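Local coordinates for protein mandelate racemase/muconate lactonizing enzyme (PDB 2QDD) that is of unknown function but belongs to the magnesium-dependent mandelate racemase/muconate lactonizing enzymes of the enolase superfamily and probably acts on a carboxylate substrate, at residues S58-A62 and D243-H247; P61-L67 and Y102-P106; I137-T143 and Y161-K167; P83-V89 and C111-L115. All coordinates share one frame. Where two conformers were deposited one is given. Numbering follows the deposited sequence.

Interaction 1: S58-A62 and D243-H247; sequences SYLPA and DECLH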
loop_
_atom_site.group_PDB
_atom_site.type_symbol
_atom_site.label_atom_id
_atom_site.label_comp_id
_atom_site.label_asym_id
_atom_site.label_seq_id
_atom_site.Cartn_x
_atom_site.Cartn_y
_atom_site.Cartn_z
ATOM N N SER A 58 -17.559 -6.898 -32.765
ATOM C CA SER A 58 -17.719 -5.836 -31.775
ATOM C C SER A 58 -17.540 -6.329 -30.337
ATOM O O SER A 58 -17.387 -5.527 -29.415
ATOM C CB SER A 58 -19.067 -5.127 -31.957
ATOM O OG SER A 58 -20.104 -5.774 -31.242
ATOM N N TYR A 59 -17.550 -7.647 -30.152
ATOM C CA TYR A 59 -17.508 -8.256 -28.822
ATOM C C TYR A 59 -16.128 -8.159 -28.158
ATOM O O TYR A 59 -16.018 -7.746 -27.002
ATOM C CB TYR A 59 -17.980 -9.715 -28.895
ATOM C CG TYR A 59 -17.962 -10.452 -27.577
ATOM C CD1 TYR A 59 -18.766 -10.048 -26.511
ATOM C CD2 TYR A 59 -17.148 -11.564 -27.400
ATOM C CE1 TYR A 59 -18.742 -10.726 -25.295
ATOM C CE2 TYR A 59 -17.111 -12.247 -26.190
ATOM C CZ TYR A 59 -17.908 -11.824 -25.144
ATOM O OH TYR A 59 -17.871 -12.511 -23.948
ATOM N N LEU A 60 -15.094 -8.544 -28.901
ATOM C CA LEU A 60 -13.717 -8.585 -28.426
ATOM C C LEU A 60 -12.823 -8.026 -29.546
ATOM O O LEU A 60 -13.300 -7.849 -30.672
ATOM C CB LEU A 60 -13.321 -10.036 -28.103
ATOM C CG LEU A 60 -13.799 -10.643 -26.783
ATOM C CD1 LEU A 60 -13.428 -12.105 -26.724
ATOM C CD2 LEU A 60 -13.290 -9.897 -25.550
ATOM N N PRO A 61 -11.533 -7.726 -29.248
ATOM C CA PRO A 61 -10.573 -7.423 -30.324
ATOM C C PRO A 61 -10.307 -8.592 -31.269
ATOM O O PRO A 61 -9.244 -9.222 -31.206
ATOM C CB PRO A 61 -9.295 -7.044 -29.565
ATOM C CG PRO A 61 -9.748 -6.698 -28.202
ATOM C CD PRO A 61 -10.902 -7.588 -27.924
ATOM N N ALA A 62 -11.270 -8.844 -32.152
ATOM C CA ALA A 62 -11.319 -10.048 -32.976
ATOM C C ALA A 62 -12.343 -9.857 -34.089
ATOM O O ALA A 62 -13.426 -9.329 -33.854
ATOM C CB ALA A 62 -11.696 -11.251 -32.130
ATOM N N ASP A 243 -14.229 -11.706 -17.149
ATOM C CA ASP A 243 -14.299 -12.363 -18.459
ATOM C C ASP A 243 -13.569 -11.534 -19.520
ATOM O O ASP A 243 -12.396 -11.772 -19.796
ATOM C CB ASP A 243 -15.767 -12.634 -18.847
ATOM C CG ASP A 243 -15.918 -13.428 -20.159
ATOM O OD1 ASP A 243 -14.926 -13.997 -20.669
ATOM O OD2 ASP A 243 -17.052 -13.486 -20.681
ATOM N N GLU A 244 -14.256 -10.551 -20.094
ATOM C CA GLU A 244 -13.813 -9.912 -21.339
ATOM C C GLU A 244 -12.583 -9.011 -21.205
ATOM O O GLU A 244 -11.907 -8.751 -22.198
ATOM C CB GLU A 244 -14.964 -9.140 -21.986
ATOM C CG GLU A 244 -16.085 -10.033 -22.526
ATOM C CD GLU A 244 -17.211 -10.250 -21.523
ATOM O OE1 GLU A 244 -17.041 -9.891 -20.339
ATOM O OE2 GLU A 244 -18.273 -10.779 -21.915
ATOM N N CYS A 245 -12.292 -8.544 -19.989
ATOM C CA CYS A 245 -11.131 -7.680 -19.751
ATOM C C CYS A 245 -9.809 -8.443 -19.654
ATOM O O CYS A 245 -8.745 -7.833 -19.558
ATOM C CB CYS A 245 -11.336 -6.779 -18.523
ATOM S SG CYS A 245 -11.634 -7.642 -16.950
ATOM N N LEU A 246 -9.880 -9.771 -19.686
ATOM C CA LEU A 246 -8.720 -10.617 -19.432
ATOM C C LEU A 246 -8.129 -11.183 -20.724
ATOM O O LEU A 246 -8.520 -12.251 -21.185
ATOM C CB LEU A 246 -9.097 -11.756 -18.486
ATOM C CG LEU A 246 -9.700 -11.427 -17.123
ATOM C CD1 LEU A 246 -10.464 -12.639 -16.646
ATOM C CD2 LEU A 246 -8.625 -11.031 -16.121
ATOM N N HIS A 247 -7.180 -10.465 -21.303
ATOM C CA HIS A 247 -6.701 -10.785 -22.643
ATOM C C HIS A 247 -5.477 -11.695 -22.624
ATOM O O HIS A 247 -5.247 -12.450 -23.571
ATOM C CB HIS A 247 -6.422 -9.503 -23.435
ATOM C CG HIS A 247 -7.630 -8.637 -23.619
ATOM N ND1 HIS A 247 -8.655 -8.963 -24.481
ATOM C CD2 HIS A 247 -7.983 -7.465 -23.040
ATOM C CE1 HIS A 247 -9.586 -8.027 -24.427
ATOM N NE2 HIS A 247 -9.202 -7.105 -23.562
HETATM O O HOH W 1 -15.169 -13.235 -23.340
#
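The polar part of this contact gathers at the tip of Tyr59. Tyr59 OH donates a hydrogen bond to Glu244 OE2 at 2.7 Å, the carboxylate oxygen lying at the ring edge. Water 1 ties the same hydroxyl to the neighbouring acid, donating to Tyr59 OH (2.9 Å) and to Asp243 OD1 (2.8 Å). Asp243 is also held by salt bridges to Arg270 and Lys267, and Lys267 hydrogen-bonds Tyr59 OH as well. Asp243 and Glu244 are both Mg(2+) ligands, although this chain carries no metal. They follow strand 240-242 of the barrel, while Tyr59 comes from the N-terminal capping domain, whose loops close over the barrel mouth in the enolase superfamily. Apolar packing lies alongside. Leu60 CD2 packs 4.0 Å from Glu244 CB and 4.3 Å from His247 CE1, and Pro61 CD sits 3.8 Å from His247 CE1. A type I turn from Asp243 to Leu246, closed by Leu246 N to Asp243 O at 3.2 Å, brings the chain round so that His247 meets Pro61.

Interaction 2: P61-L67 and Y102-P106; sequences PAHGPGL and YVKSP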
loop_
_atom_site.group_PDB
_atom_site.type_symbol
_atom_site.label_atom_id
_atom_site.label_comp_id
_atom_site.label_asym_id
_atom_site.label_seq_id
_atom_site.Cartn_x
_atom_site.Cartn_y
_atom_site.Cartn_z
ATOM N N PRO A 61 -11.533 -7.726 -29.248
ATOM C CA PRO A 61 -10.573 -7.423 -30.324
ATOM C C PRO A 61 -10.307 -8.592 -31.269
ATOM O O PRO A 61 -9.244 -9.222 -31.206
ATOM C CB PRO A 61 -9.295 -7.044 -29.565
ATOM C CG PRO A 61 -9.748 -6.698 -28.202
ATOM C CD PRO A 61 -10.902 -7.588 -27.924
ATOM N N ALA A 62 -11.270 -8.844 -32.152
ATOM C CA ALA A 62 -11.319 -10.048 -32.976
ATOM C C ALA A 62 -12.343 -9.857 -34.089
ATOM O O ALA A 62 -13.426 -9.329 -33.854
ATOM C CB ALA A 62 -11.696 -11.251 -32.130
ATOM N N HIS A 63 -11.985 -10.289 -35.293
ATOM C CA HIS A 63 -12.892 -10.315 -36.440
ATOM C C HIS A 63 -12.453 -11.360 -37.458
ATOM O O HIS A 63 -11.251 -11.608 -37.626
ATOM C CB HIS A 63 -13.048 -8.928 -37.094
ATOM C CG HIS A 63 -11.780 -8.344 -37.645
ATOM N ND1 HIS A 63 -11.746 -7.657 -38.840
ATOM C CD2 HIS A 63 -10.513 -8.321 -37.163
ATOM C CE1 HIS A 63 -10.512 -7.249 -39.078
ATOM N NE2 HIS A 63 -9.745 -7.635 -38.075
ATOM N N GLY A 64 -13.441 -11.981 -38.104
ATOM C CA GLY A 64 -13.237 -12.947 -39.193
ATOM C C GLY A 64 -12.212 -12.613 -40.272
ATOM O O GLY A 64 -11.279 -13.393 -40.484
ATOM N N PRO A 65 -12.373 -11.462 -40.968
ATOM C CA PRO A 65 -11.369 -11.081 -41.971
ATOM C C PRO A 65 -9.957 -10.889 -41.409
ATOM O O PRO A 65 -8.979 -11.216 -42.084
ATOM C CB PRO A 65 -11.913 -9.764 -42.540
ATOM C CG PRO A 65 -13.366 -9.774 -42.217
ATOM C CD PRO A 65 -13.475 -10.482 -40.910
ATOM N N GLY A 66 -9.854 -10.391 -40.178
ATOM C CA GLY A 66 -8.557 -10.279 -39.505
ATOM C C GLY A 66 -7.939 -11.603 -39.122
ATOM O O GLY A 66 -6.714 -11.738 -39.110
ATOM N N LEU A 67 -8.788 -12.579 -38.811
ATOM C CA LEU A 67 -8.338 -13.928 -38.466
ATOM C C LEU A 67 -7.643 -14.597 -39.648
ATOM O O LEU A 67 -6.552 -15.156 -39.505
ATOM C CB LEU A 67 -9.516 -14.782 -37.978
ATOM C CG LEU A 67 -9.271 -15.778 -36.841
ATOM C CD1 LEU A 67 -10.566 -16.081 -36.090
ATOM C CD2 LEU A 67 -8.614 -17.065 -37.310
ATOM N N TYR A 102 -6.908 -14.192 -31.145
ATOM C CA TYR A 102 -7.949 -14.790 -31.975
ATOM C C TYR A 102 -7.447 -15.501 -33.230
ATOM O O TYR A 102 -8.073 -16.453 -33.690
ATOM C CB TYR A 102 -9.003 -13.750 -32.344
ATOM C CG TYR A 102 -8.576 -12.650 -33.308
ATOM C CD1 TYR A 102 -9.039 -12.634 -34.628
ATOM C CD2 TYR A 102 -7.754 -11.601 -32.893
ATOM C CE1 TYR A 102 -8.675 -11.615 -35.514
ATOM C CE2 TYR A 102 -7.384 -10.581 -33.770
ATOM C CZ TYR A 102 -7.849 -10.594 -35.078
ATOM O OH TYR A 102 -7.490 -9.576 -35.940
ATOM N N VAL A 103 -6.326 -15.028 -33.768
ATOM C CA VAL A 103 -5.625 -15.690 -34.868
ATOM C C VAL A 103 -4.955 -16.968 -34.374
ATOM O O VAL A 103 -4.956 -17.995 -35.061
ATOM C CB VAL A 103 -4.571 -14.745 -35.511
ATOM C CG1 VAL A 103 -3.716 -15.482 -36.537
ATOM C CG2 VAL A 103 -5.258 -13.545 -36.154
ATOM N N LYS A 104 -4.409 -16.896 -33.163
ATOM C CA LYS A 104 -3.517 -17.919 -32.640
ATOM C C LYS A 104 -4.239 -19.163 -32.144
ATOM O O LYS A 104 -3.667 -20.254 -32.158
ATOM C CB LYS A 104 -2.654 -17.338 -31.526
ATOM C CG LYS A 104 -1.431 -16.641 -32.052
ATOM C CD LYS A 104 -1.028 -15.518 -31.155
ATOM C CE LYS A 104 0.168 -14.810 -31.728
ATOM N NZ LYS A 104 0.622 -13.743 -30.786
ATOM N N SER A 105 -5.489 -18.982 -31.716
ATOM C CA SER A 105 -6.276 -20.043 -31.081
ATOM C C SER A 105 -6.596 -21.252 -31.982
ATOM O O SER A 105 -6.420 -22.386 -31.553
ATOM C CB SER A 105 -7.537 -19.472 -30.406
ATOM O OG SER A 105 -8.347 -20.489 -29.833
ATOM N N PRO A 106 -7.077 -21.018 -33.239
ATOM C CA PRO A 106 -7.223 -22.236 -34.061
ATOM C C PRO A 106 -5.929 -22.948 -34.476
ATOM O O PRO A 106 -5.955 -24.163 -34.669
ATOM C CB PRO A 106 -7.970 -21.737 -35.304
ATOM C CG PRO A 106 -7.656 -20.304 -35.393
ATOM C CD PRO A 106 -7.554 -19.829 -33.979
HETATM O O HOH W 2 -5.337 -9.409 -38.316
#
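Tyr102 fills the space between the start of helix 64-78 and the loop leading into it, and it has far more surface buried here than any other residue of the pair. Ala62 lies over one face of its ring: the Ala62 CA makes a CH-pi contact 3.7 Å from the ring centroid, only 7° off the normal, and Ala62 CB comes within 3.6 Å of Tyr102 CG. Leu67 approaches the ring edge, with Leu67 N 3.4 Å from Tyr102 CE1 and Leu67 CG 3.9 Å from Tyr102 CD1. Both segments belong to the N-terminal capping domain of the enolase superfamily, where helices pack on a sheet, and here the beginnings of helix 64-78 and helix 101-119 meet. Leu67 then reaches along the second helix, placing CD2 3.9 Å from Pro106 CG, while its CA lies 3.9 Å from Val103 CG2. Gly66 lets the phenol come close, since a CB there would clash with Tyr102 OH. Water 2 bridges Tyr102 OH (3.2 Å) and Gly66 O (2.8 Å). Tyr102 OH also hydrogen-bonds His100 of the second subunit, whose ring meets His63 edge-to-face; His63 itself bonds Thr73 of that subunit.

Interaction 3: I137-T143 and Y161-K167; sequences INSSIST and YRTHSAK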
loop_
_atom_site.group_PDB
_atom_site.type_symbol
_atom_site.label_atom_id
_atom_site.label_comp_id
_atom_site.label_asym_id
_atom_site.label_seq_id
_atom_site.Cartn_x
_atom_site.Cartn_y
_atom_site.Cartn_z
ATOM N N ILE A 137 -24.126 -27.704 -18.465
ATOM C CA ILE A 137 -24.268 -26.689 -19.494
ATOM C C ILE A 137 -25.245 -25.652 -18.971
ATOM O O ILE A 137 -26.293 -26.010 -18.437
ATOM C CB ILE A 137 -24.782 -27.302 -20.840
ATOM C CG1 ILE A 137 -23.845 -28.411 -21.336
ATOM C CG2 ILE A 137 -24.958 -26.229 -21.924
ATOM C CD1 ILE A 137 -22.362 -28.023 -21.396
ATOM N N ASN A 138 -24.902 -24.373 -19.103
ATOM C CA ASN A 138 -25.826 -23.319 -18.690
ATOM C C ASN A 138 -26.769 -22.801 -19.781
ATOM O O ASN A 138 -26.416 -22.766 -20.959
ATOM C CB ASN A 138 -25.113 -22.183 -17.938
ATOM C CG ASN A 138 -24.252 -21.330 -18.839
ATOM O OD1 ASN A 138 -24.727 -20.368 -19.447
ATOM N ND2 ASN A 138 -22.974 -21.668 -18.924
ATOM N N SER A 139 -27.974 -22.409 -19.370
ATOM C CA SER A 139 -28.935 -21.758 -20.256
ATOM C C SER A 139 -28.642 -20.274 -20.424
ATOM O O SER A 139 -27.953 -19.671 -19.599
ATOM C CB SER A 139 -30.353 -21.934 -19.720
ATOM O OG SER A 139 -30.549 -21.199 -18.524
ATOM N N SER A 140 -29.183 -19.693 -21.493
ATOM C CA SER A 140 -29.116 -18.255 -21.720
ATOM C C SER A 140 -30.505 -17.645 -21.646
ATOM O O SER A 140 -31.374 -17.958 -22.465
ATOM C CB SER A 140 -28.487 -17.958 -23.076
ATOM O OG SER A 140 -27.261 -18.649 -23.220
ATOM N N ILE A 141 -30.702 -16.778 -20.658
ATOM C CA ILE A 141 -31.991 -16.141 -20.414
ATOM C C ILE A 141 -31.956 -14.682 -20.868
ATOM O O ILE A 141 -31.313 -13.842 -20.237
ATOM C CB ILE A 141 -32.401 -16.228 -18.918
ATOM C CG1 ILE A 141 -32.161 -17.637 -18.342
ATOM C CG2 ILE A 141 -33.835 -15.720 -18.706
ATOM C CD1 ILE A 141 -33.009 -18.760 -18.953
ATOM N N SER A 142 -32.656 -14.403 -21.967
ATOM C CA SER A 142 -32.688 -13.081 -22.599
ATOM C C SER A 142 -33.387 -12.042 -21.729
ATOM O O SER A 142 -34.258 -12.381 -20.927
ATOM C CB SER A 142 -33.395 -13.165 -23.957
ATOM O OG SER A 142 -32.558 -13.744 -24.944
ATOM N N THR A 143 -32.994 -10.781 -21.901
ATOM C CA THR A 143 -33.534 -9.656 -21.131
ATOM C C THR A 143 -35.030 -9.452 -21.396
ATOM O O THR A 143 -35.503 -9.634 -22.521
ATOM C CB THR A 143 -32.769 -8.341 -21.441
ATOM O OG1 THR A 143 -31.405 -8.634 -21.774
ATOM C CG2 THR A 143 -32.792 -7.407 -20.244
ATOM N N TYR A 161 -31.695 -27.772 -17.951
ATOM C CA TYR A 161 -30.691 -26.815 -17.471
ATOM C C TYR A 161 -30.837 -26.550 -15.974
ATOM O O TYR A 161 -31.937 -26.296 -15.490
ATOM C CB TYR A 161 -30.831 -25.483 -18.208
ATOM C CG TYR A 161 -30.452 -25.507 -19.667
ATOM C CD1 TYR A 161 -31.424 -25.353 -20.659
ATOM C CD2 TYR A 161 -29.119 -25.656 -20.060
ATOM C CE1 TYR A 161 -31.079 -25.354 -22.010
ATOM C CE2 TYR A 161 -28.762 -25.659 -21.403
ATOM C CZ TYR A 161 -29.747 -25.506 -22.373
ATOM O OH TYR A 161 -29.400 -25.510 -23.700
ATOM N N ARG A 162 -29.723 -26.597 -15.251
ATOM C CA ARG A 162 -29.723 -26.325 -13.810
ATOM C C ARG A 162 -28.892 -25.090 -13.458
ATOM O O ARG A 162 -28.869 -24.661 -12.309
ATOM C CB ARG A 162 -29.219 -27.538 -13.024
ATOM C CG ARG A 162 -29.927 -28.838 -13.358
ATOM C CD ARG A 162 -29.693 -29.890 -12.298
ATOM N NE ARG A 162 -30.811 -29.965 -11.360
ATOM C CZ ARG A 162 -30.740 -29.626 -10.078
ATOM N NH1 ARG A 162 -29.598 -29.183 -9.563
ATOM N NH2 ARG A 162 -31.816 -29.731 -9.308
ATOM N N THR A 163 -28.205 -24.532 -14.450
ATOM C CA THR A 163 -27.472 -23.283 -14.292
ATOM C C THR A 163 -27.939 -22.318 -15.374
ATOM O O THR A 163 -28.157 -22.716 -16.515
ATOM C CB THR A 163 -25.943 -23.502 -14.373
ATOM O OG1 THR A 163 -25.583 -24.641 -13.583
ATOM C CG2 THR A 163 -25.179 -22.280 -13.846
ATOM N N HIS A 164 -28.123 -21.056 -14.998
ATOM C CA HIS A 164 -28.756 -20.073 -15.865
ATOM C C HIS A 164 -27.949 -18.780 -15.888
ATOM O O HIS A 164 -27.597 -18.233 -14.842
ATOM C CB HIS A 164 -30.197 -19.796 -15.412
ATOM C CG HIS A 164 -31.002 -21.036 -15.175
ATOM N ND1 HIS A 164 -31.466 -21.829 -16.201
ATOM C CD2 HIS A 164 -31.402 -21.634 -14.028
ATOM C CE1 HIS A 164 -32.128 -22.855 -15.697
ATOM N NE2 HIS A 164 -32.104 -22.759 -14.381
ATOM N N SER A 165 -27.656 -18.307 -17.095
ATOM C CA SER A 165 -27.070 -16.995 -17.297
ATOM C C SER A 165 -28.177 -16.006 -17.646
ATOM O O SER A 165 -28.654 -15.975 -18.779
ATOM C CB SER A 165 -26.028 -17.055 -18.418
ATOM O OG SER A 165 -25.108 -15.988 -18.316
ATOM N N ALA A 166 -28.587 -15.214 -16.659
ATOM C CA ALA A 166 -29.581 -14.168 -16.858
ATOM C C ALA A 166 -28.926 -12.875 -17.332
ATOM O O ALA A 166 -28.063 -12.316 -16.653
ATOM C CB ALA A 166 -30.366 -13.935 -15.577
ATOM N N LYS A 167 -29.338 -12.408 -18.504
ATOM C CA LYS A 167 -28.715 -11.250 -19.140
ATOM C C LYS A 167 -29.416 -9.964 -18.701
ATOM O O LYS A 167 -30.574 -9.725 -19.048
ATOM C CB LYS A 167 -28.735 -11.389 -20.665
ATOM C CG LYS A 167 -28.328 -12.757 -21.188
ATOM C CD LYS A 167 -26.822 -12.901 -21.309
ATOM C CE LYS A 167 -26.425 -14.369 -21.408
ATOM N NZ LYS A 167 -24.944 -14.538 -21.429
HETATM O O HOH W 3 -27.318 -27.219 -16.439
#
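Starting at Ile137, the first link runs through solvent: water 3 donates to Ile137 O (2.6 Å) and accepts from Arg162 N (2.8 Å), while Ile137 CG2 packs 3.9 Å from Tyr161 CE2. Asn138 CA then makes a CA-H...O contact of 3.2 Å with Thr163 O. At Ser139 the parallel ladder is regular, with Ser139 N donating to Thr163 O and Ser139 O accepting from Ser165 N, both 2.9 Å. The Ser139 side chain works too: CB lies over the face of the Tyr161 ring, 3.8 Å from its centroid, and OG shares a 2.6 Å hydrogen bond with His164 ND1. Ser140 turns to the same side of the sheet as Ser165, whereas Ile141 joins Ser139 on the side packed against helix 146-159. Ile141 N bonds Ser165 O (2.9 Å), and Ile141 O receives Lys167 N (3.0 Å). Past the strand, Thr143 OG1 donates to Lys167 O at 3.1 Å. Lys167 NZ turns back to a weak bond with Ser165 OG, but its stronger partner is Asp196, a Mg(2+) ligand, in a salt bridge. The two strands and the intervening helix 146-159 form a parallel beta-alpha-beta unit, the repeating element of the TIM barrel found in the enolase superfamily, with Ser165 and Lys167 on the side near the metal site.

Interaction 4: P83-V89 and C111-L115; sequences PRSLDHV and CWDIL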
loop_
_atom_site.group_PDB
_atom_site.type_symbol
_atom_site.label_atom_id
_atom_site.label_comp_id
_atom_site.label_asym_id
_atom_site.label_seq_id
_atom_site.Cartn_x
_atom_site.Cartn_y
_atom_site.Cartn_z
ATOM N N PRO A 83 4.760 -29.783 -34.894
ATOM C CA PRO A 83 3.536 -29.389 -34.186
ATOM C C PRO A 83 3.349 -30.091 -32.834
ATOM O O PRO A 83 2.368 -29.824 -32.135
ATOM C CB PRO A 83 2.428 -29.801 -35.155
ATOM C CG PRO A 83 2.997 -30.962 -35.894
ATOM C CD PRO A 83 4.478 -30.727 -35.995
ATOM N N ARG A 84 4.277 -30.980 -32.481
ATOM C CA ARG A 84 4.275 -31.653 -31.184
ATOM C C ARG A 84 4.908 -30.788 -30.096
ATOM O O ARG A 84 4.538 -30.892 -28.922
ATOM C CB ARG A 84 5.008 -32.995 -31.271
ATOM C CG ARG A 84 4.325 -34.026 -32.172
ATOM C CD ARG A 84 5.213 -35.237 -32.429
ATOM N NE ARG A 84 6.471 -34.867 -33.078
ATOM C CZ ARG A 84 7.478 -35.704 -33.318
ATOM N NH1 ARG A 84 7.391 -36.987 -32.980
ATOM N NH2 ARG A 84 8.582 -35.251 -33.903
ATOM N N SER A 85 5.870 -29.953 -30.493
ATOM C CA SER A 85 6.519 -29.006 -29.593
ATOM C C SER A 85 5.660 -27.757 -29.415
ATOM O O SER A 85 5.879 -26.746 -30.082
ATOM C CB SER A 85 7.898 -28.622 -30.136
ATOM O OG SER A 85 8.823 -29.689 -29.992
ATOM N N LEU A 86 4.682 -27.844 -28.515
ATOM C CA LEU A 86 3.546 -26.918 -28.485
ATOM C C LEU A 86 3.888 -25.531 -27.948
ATOM O O LEU A 86 3.460 -24.524 -28.517
ATOM C CB LEU A 86 2.395 -27.504 -27.674
ATOM C CG LEU A 86 1.341 -28.240 -28.486
ATOM C CD1 LEU A 86 0.578 -29.159 -27.577
ATOM C CD2 LEU A 86 0.403 -27.236 -29.127
ATOM N N ASP A 87 4.656 -25.487 -26.859
ATOM C CA ASP A 87 5.148 -24.231 -26.308
ATOM C C ASP A 87 6.023 -23.494 -27.314
ATOM O O ASP A 87 5.952 -22.271 -27.414
ATOM C CB ASP A 87 5.916 -24.462 -25.005
ATOM C CG ASP A 87 5.024 -24.945 -23.868
ATOM O OD1 ASP A 87 3.956 -24.342 -23.622
ATOM O OD2 ASP A 87 5.401 -25.933 -23.206
ATOM N N HIS A 88 6.829 -24.245 -28.064
ATOM C CA HIS A 88 7.662 -23.678 -29.126
ATOM C C HIS A 88 6.858 -23.063 -30.274
ATOM O O HIS A 88 7.196 -21.987 -30.756
ATOM C CB HIS A 88 8.631 -24.725 -29.671
ATOM C CG HIS A 88 9.358 -24.284 -30.901
ATOM N ND1 HIS A 88 10.372 -23.353 -30.868
ATOM C CD2 HIS A 88 9.215 -24.643 -32.199
ATOM C CE1 HIS A 88 10.828 -23.160 -32.093
ATOM N NE2 HIS A 88 10.143 -23.930 -32.919
ATOM N N VAL A 89 5.802 -23.756 -30.702
ATOM C CA VAL A 89 4.887 -23.251 -31.725
ATOM C C VAL A 89 4.256 -21.925 -31.284
ATOM O O VAL A 89 4.186 -20.976 -32.073
ATOM C CB VAL A 89 3.807 -24.318 -32.098
ATOM C CG1 VAL A 89 2.648 -23.711 -32.899
ATOM C CG2 VAL A 89 4.442 -25.454 -32.882
ATOM N N CYS A 111 -2.762 -28.016 -33.508
ATOM C CA CYS A 111 -1.528 -28.659 -33.052
ATOM C C CYS A 111 -1.739 -29.595 -31.863
ATOM O O CYS A 111 -1.062 -30.623 -31.759
ATOM C CB CYS A 111 -0.474 -27.615 -32.708
ATOM S SG CYS A 111 0.223 -26.744 -34.125
ATOM N N TRP A 112 -2.660 -29.227 -30.966
ATOM C CA TRP A 112 -3.081 -30.093 -29.858
ATOM C C TRP A 112 -3.742 -31.374 -30.377
ATOM O O TRP A 112 -3.444 -32.467 -29.891
ATOM C CB TRP A 112 -4.037 -29.353 -28.901
ATOM C CG TRP A 112 -3.338 -28.609 -27.781
ATOM C CD1 TRP A 112 -2.983 -27.294 -27.775
ATOM C CD2 TRP A 112 -2.919 -29.140 -26.513
ATOM N NE1 TRP A 112 -2.361 -26.970 -26.596
ATOM C CE2 TRP A 112 -2.313 -28.081 -25.797
ATOM C CE3 TRP A 112 -2.991 -30.408 -25.915
ATOM C CZ2 TRP A 112 -1.774 -28.248 -24.513
ATOM C CZ3 TRP A 112 -2.458 -30.575 -24.631
ATOM C CH2 TRP A 112 -1.857 -29.499 -23.947
ATOM N N ASP A 113 -4.634 -31.214 -31.359
ATOM C CA ASP A 113 -5.249 -32.314 -32.113
ATOM C C ASP A 113 -4.233 -33.310 -32.683
ATOM O O ASP A 113 -4.393 -34.516 -32.504
ATOM C CB ASP A 113 -6.119 -31.742 -33.240
ATOM C CG ASP A 113 -7.143 -32.742 -33.779
ATOM O OD1 ASP A 113 -7.311 -33.848 -33.212
ATOM O OD2 ASP A 113 -7.796 -32.403 -34.788
ATOM N N ILE A 114 -3.191 -32.794 -33.340
ATOM C CA ILE A 114 -2.091 -33.607 -33.879
ATOM C C ILE A 114 -1.338 -34.352 -32.771
ATOM O O ILE A 114 -1.118 -35.567 -32.874
ATOM C CB ILE A 114 -1.113 -32.757 -34.744
ATOM C CG1 ILE A 114 -1.788 -32.318 -36.048
ATOM C CG2 ILE A 114 0.179 -33.523 -35.062
ATOM C CD1 ILE A 114 -1.145 -31.101 -36.698
ATOM N N LEU A 115 -0.967 -33.626 -31.716
ATOM C CA LEU A 115 -0.287 -34.209 -30.555
ATOM C C LEU A 115 -1.088 -35.330 -29.880
ATOM O O LEU A 115 -0.522 -36.355 -29.496
ATOM C CB LEU A 115 0.075 -33.133 -29.526
ATOM C CG LEU A 115 0.799 -33.684 -28.288
ATOM C CD1 LEU A 115 2.244 -34.059 -28.596
ATOM C CD2 LEU A 115 0.704 -32.766 -27.093
#
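This is apolar packing within the N-terminal domain: the loop 83-85 and the first turn of helix 86-96 lie against the middle of helix 101-119. Leu86 gives up the most surface. Leu86 CD1 sits over the five-membered ring of Trp112 in a CH-pi contact, 3.6 Å from the centroid and 13° off the normal, and the same methyl lies 3.6 Å from Leu115 CD2. Its other methyl, Leu86 CD2, meets Cys111 CB at 3.7 Å. Cys111 is met from further points as well, with its SG 3.9 Å from Pro83 CB and 4.1 Å from Val89 CG1. One turn along the second helix, Pro83 CG touches Ile114 CG2 at 3.9 Å, and Arg84 CB lies 4.0 Å from Leu115 CD1. The guanidinium of Arg84 leads away to a salt bridge with Asp82. Ser85 occupies the N-cap position, and its OG hydrogen-bonds Gly129 and Gln125 of the third subunit. Within the chain, Cys111 and Ile114 rest on strand 29-42 through Ile40, joined there by Pro83 on Thr42, while Trp112 packs on Leu274 and Arg278 of helix 274-287 and its NE1 bonds Thr275.

Interactions 2 and 4 both use helix 101-119 of the N-terminal domain, with centres about 19 Å apart. Along the chain they cross: helices 64-78 and 86-96 come in succession, then each meets its own part of the shared helix. Interaction 3 opens after both have closed, and the chain between the segments of interaction 1 contains interactions 3 and 4. Interaction 1 shares Pro61 and Ala62 with interaction 2, centres about 12 Å apart, but reaches across to the barrel. Interaction 3 pairs the first two barrel strands, its centre about 21 Å from that of interaction 1. Interaction 1 thus connects the two domains at the metal site, while other subunits touch interactions 1, 2 and 4.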